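DNA polymerase sliding clamp 2 (Sulfolobus tokodaii, PDB 3AIZ) serves as one subunit of a ring that encircles DNA and tethers DNA polymerase and other replication proteins to it. Local coordinates at residues 165-170 with 176-181. Numbering follows the deposited sequence.
Sequences TVTLST and TYKSLL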
ATOM      1  N   THR A 165     -23.260 -25.632 -35.934  1.00 48.26           N
ATOM      2  CA  THR A 165     -23.253 -24.304 -35.327  1.00 42.82           C
ATOM      3  C   THR A 165     -24.198 -24.165 -34.137  1.00 40.03           C
ATOM      4  O   THR A 165     -25.363 -24.552 -34.209  1.00 43.64           O
ATOM      5  CB  THR A 165     -23.611 -23.220 -36.366  1.00 48.80           C
ATOM      6  OG1 THR A 165     -22.657 -23.242 -37.436  1.00 53.49           O
ATOM      7  CG2 THR A 165     -23.614 -21.841 -35.725  1.00 45.30           C
ATOM      8  N   VAL A 166     -23.687 -23.605 -33.044  1.00 35.54           N
ATOM      9  CA  VAL A 166     -24.517 -23.269 -31.893  1.00 34.68           C
ATOM     10  C   VAL A 166     -24.722 -21.759 -31.852  1.00 33.32           C
ATOM     11  O   VAL A 166     -23.764 -20.993 -31.941  1.00 35.23           O
ATOM     12  CB  VAL A 166     -23.885 -23.741 -30.568  1.00 33.86           C
ATOM     13  CG1 VAL A 166     -24.765 -23.352 -29.391  1.00 29.55           C
ATOM     14  CG2 VAL A 166     -23.663 -25.244 -30.590  1.00 33.77           C
ATOM     15  N   THR A 167     -25.974 -21.335 -31.718  1.00 32.42           N
ATOM     16  CA  THR A 167     -26.318 -19.921 -31.799  1.00 29.93           C
ATOM     17  C   THR A 167     -27.037 -19.425 -30.548  1.00 31.61           C
ATOM     18  O   THR A 167     -27.961 -20.070 -30.057  1.00 32.49           O
ATOM     19  CB  THR A 167     -27.212 -19.643 -33.024  1.00 31.61           C
ATOM     20  OG1 THR A 167     -26.524 -20.030 -34.221  1.00 33.29           O
ATOM     21  CG2 THR A 167     -27.573 -18.171 -33.103  1.00 35.80           C
ATOM     22  N   LEU A 168     -26.605 -18.276 -30.036  1.00 30.23           N
ATOM     23  CA  LEU A 168     -27.280 -17.636 -28.912  1.00 30.56           C
ATOM     24  C   LEU A 168     -27.796 -16.264 -29.334  1.00 33.26           C
ATOM     25  O   LEU A 168     -27.079 -15.501 -29.980  1.00 34.03           O
ATOM     26  CB  LEU A 168     -26.340 -17.504 -27.710  1.00 32.65           C
ATOM     27  CG  LEU A 168     -25.828 -18.796 -27.065  1.00 31.20           C
ATOM     28  CD1 LEU A 168     -24.697 -19.403 -27.882  1.00 31.03           C
ATOM     29  CD2 LEU A 168     -25.370 -18.537 -25.641  1.00 25.54           C
ATOM     30  N   SER A 169     -29.038 -15.953 -28.973  1.00 33.87           N
ATOM     31  CA  SER A 169     -29.672 -14.712 -29.412  1.00 30.04           C
ATOM     32  C   SER A 169     -30.498 -14.040 -28.320  1.00 32.55           C
ATOM     33  O   SER A 169     -31.194 -14.706 -27.556  1.00 36.70           O
ATOM     34  CB  SER A 169     -30.563 -14.973 -30.628  1.00 28.04           C
ATOM     35  OG  SER A 169     -29.803 -15.433 -31.731  1.00 35.89           O
ATOM     36  N   THR A 170     -30.421 -12.715 -28.263  1.00 32.65           N
ATOM     37  CA  THR A 170     -31.246 -11.931 -27.351  1.00 35.55           C
ATOM     38  C   THR A 170     -31.698 -10.635 -28.014  1.00 36.98           C
ATOM     39  O   THR A 170     -31.091 -10.182 -28.984  1.00 36.95           O
ATOM     40  CB  THR A 170     -30.499 -11.590 -26.049  1.00 35.31           C
ATOM     41  OG1 THR A 170     -29.325 -10.826 -26.353  1.00 36.47           O
ATOM     42  CG2 THR A 170     -30.098 -12.855 -25.320  1.00 40.00           C
ATOM     43  N   THR A 176     -29.950  -5.797 -30.306  1.00 34.65           N
ATOM     44  CA  THR A 176     -29.897  -7.213 -30.643  1.00 33.77           C
ATOM     45  C   THR A 176     -28.512  -7.802 -30.406  1.00 32.84           C
ATOM     46  O   THR A 176     -27.501  -7.133 -30.611  1.00 36.32           O
ATOM     47  CB  THR A 176     -30.298  -7.445 -32.115  1.00 35.16           C
ATOM     48  OG1 THR A 176     -31.646  -7.924 -32.173  1.00 37.45           O
ATOM     49  CG2 THR A 176     -29.375  -8.461 -32.775  1.00 34.06           C
ATOM     50  N   TYR A 177     -28.477  -9.056 -29.965  1.00 33.08           N
ATOM     51  CA  TYR A 177     -27.221  -9.777 -29.793  1.00 31.01           C
ATOM     52  C   TYR A 177     -27.327 -11.180 -30.375  1.00 31.70           C
ATOM     53  O   TYR A 177     -28.347 -11.850 -30.217  1.00 30.94           O
ATOM     54  CB  TYR A 177     -26.836  -9.854 -28.316  1.00 32.70           C
ATOM     55  CG  TYR A 177     -25.664 -10.772 -28.041  1.00 32.65           C
ATOM     56  CD1 TYR A 177     -24.360 -10.349 -28.259  1.00 33.15           C
ATOM     57  CD2 TYR A 177     -25.861 -12.059 -27.563  1.00 32.81           C
ATOM     58  CE1 TYR A 177     -23.287 -11.181 -28.008  1.00 31.69           C
ATOM     59  CE2 TYR A 177     -24.794 -12.899 -27.310  1.00 33.44           C
ATOM     60  CZ  TYR A 177     -23.510 -12.455 -27.533  1.00 34.07           C
ATOM     61  OH  TYR A 177     -22.443 -13.288 -27.281  1.00 35.37           O
ATOM     62  N   LYS A 178     -26.269 -11.618 -31.048  1.00 31.70           N
ATOM     63  CA  LYS A 178     -26.238 -12.952 -31.633  1.00 31.39           C
ATOM     64  C   LYS A 178     -24.808 -13.448 -31.823  1.00 34.94           C
ATOM     65  O   LYS A 178     -24.089 -12.975 -32.702  1.00 36.47           O
ATOM     66  CB  LYS A 178     -26.981 -12.969 -32.971  1.00 30.40           C
ATOM     67  CG  LYS A 178     -27.038 -14.340 -33.626  1.00 37.20           C
ATOM     68  CD  LYS A 178     -27.754 -14.285 -34.967  1.00 44.86           C
ATOM     69  CE  LYS A 178     -29.176 -13.762 -34.815  1.00 51.72           C
ATOM     70  NZ  LYS A 178     -29.866 -13.636 -36.130  1.00 59.19           N
ATOM     71  N   SER A 179     -24.403 -14.404 -30.992  1.00 34.96           N
ATOM     72  CA  SER A 179     -23.080 -15.008 -31.108  1.00 34.35           C
ATOM     73  C   SER A 179     -23.167 -16.394 -31.734  1.00 35.91           C
ATOM     74  O   SER A 179     -24.192 -17.070 -31.630  1.00 36.76           O
ATOM     75  CB  SER A 179     -22.399 -15.090 -29.741  1.00 34.13           C
ATOM     76  OG  SER A 179     -23.182 -15.827 -28.819  1.00 35.42           O
ATOM     77  N   LEU A 180     -22.088 -16.811 -32.387  1.00 38.19           N
ATOM     78  CA  LEU A 180     -22.045 -18.109 -33.048  1.00 36.77           C
ATOM     79  C   LEU A 180     -20.852 -18.923 -32.569  1.00 38.92           C
ATOM     80  O   LEU A 180     -19.710 -18.470 -32.638  1.00 40.00           O
ATOM     81  CB  LEU A 180     -21.975 -17.934 -34.566  1.00 37.82           C
ATOM     82  CG  LEU A 180     -23.067 -17.070 -35.200  1.00 42.48           C
ATOM     83  CD1 LEU A 180     -22.812 -16.889 -36.689  1.00 48.20           C
ATOM     84  CD2 LEU A 180     -24.441 -17.674 -34.955  1.00 38.69           C
ATOM     85  N   LEU A 181     -21.125 -20.128 -32.083  1.00 38.30           N
ATOM     86  CA  LEU A 181     -20.068 -21.022 -31.633  1.00 34.99           C
ATOM     87  C   LEU A 181     -19.959 -22.215 -32.574  1.00 35.67           C
ATOM     88  O   LEU A 181     -20.945 -22.903 -32.836  1.00 39.12           O
ATOM     89  CB  LEU A 181     -20.336 -21.488 -30.202  1.00 36.60           C
ATOM     90  CG  LEU A 181     -20.634 -20.376 -29.193  1.00 35.48           C
ATOM     91  CD1 LEU A 181     -20.790 -20.943 -27.791  1.00 30.95           C
ATOM     92  CD2 LEU A 181     -19.544 -19.318 -29.222  1.00 37.57           C
TER
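Val166 and Leu181 are joined by two main-chain hydrogen bonds, Val166 N to Leu181 O and Leu181 N to Val166 O, each 2.8 Å and nearly straight. The pattern recurs at Leu168 with Ser179 and at Thr170 with Tyr177, so six bonds tie segment 165-170 to segment 176-181. The most bent is Ser179 N to Leu168 O (3.1 Å, 141° at the hydrogen). Thr167 with Leu180 and Ser169 with Lys178 are the intervening non-hydrogen-bonded pairs; the short-segment axes run antiparallel, at 172° N to C.

Side chains alternate between two faces. On one, the OG1 of Thr170, set between its own N and carbonyl carbon (chi1 60°), lies 3.3 Å from Tyr177 CB and meets the ring obliquely; a weak hydrogen bond also links it to Gly154 N. With CG anti to its backbone N, Tyr177 swings its ring forward over Ser179 N, and its OH accepts a weak hydrogen bond from Ser179 OG. That OG also packs against Leu168 CB at 3.7 Å, while Leu168 CD1 reaches Leu181 CD1 at 4.2 Å. Helix 140-150 covers this face, with Ile146 on Leu168 and Leu181, and Leu150 on Thr170 and Tyr177.

On the other face, Leu180 lies alongside Thr167, its CD2 3.7 Å from Thr167 CG2. Lys178 wraps past Ser169 OG: a bend about CG-CD sets both CG and CE beside that oxygen, before NZ turns away.

Strand 156-161 flanks segment 165-170, through backbone bonds of Thr167 with Ser160 and Ser169 with Glu158. Residues 176-180 pair antiparallel with a strand of the neighbouring PCNA3 chain, where Phe109 meets the Tyr177 ring. This beta hairpin's second strand is thus the interface edge of the PCNA C-terminal domain, carrying the sheet into the next subunit, with the first strand behind it.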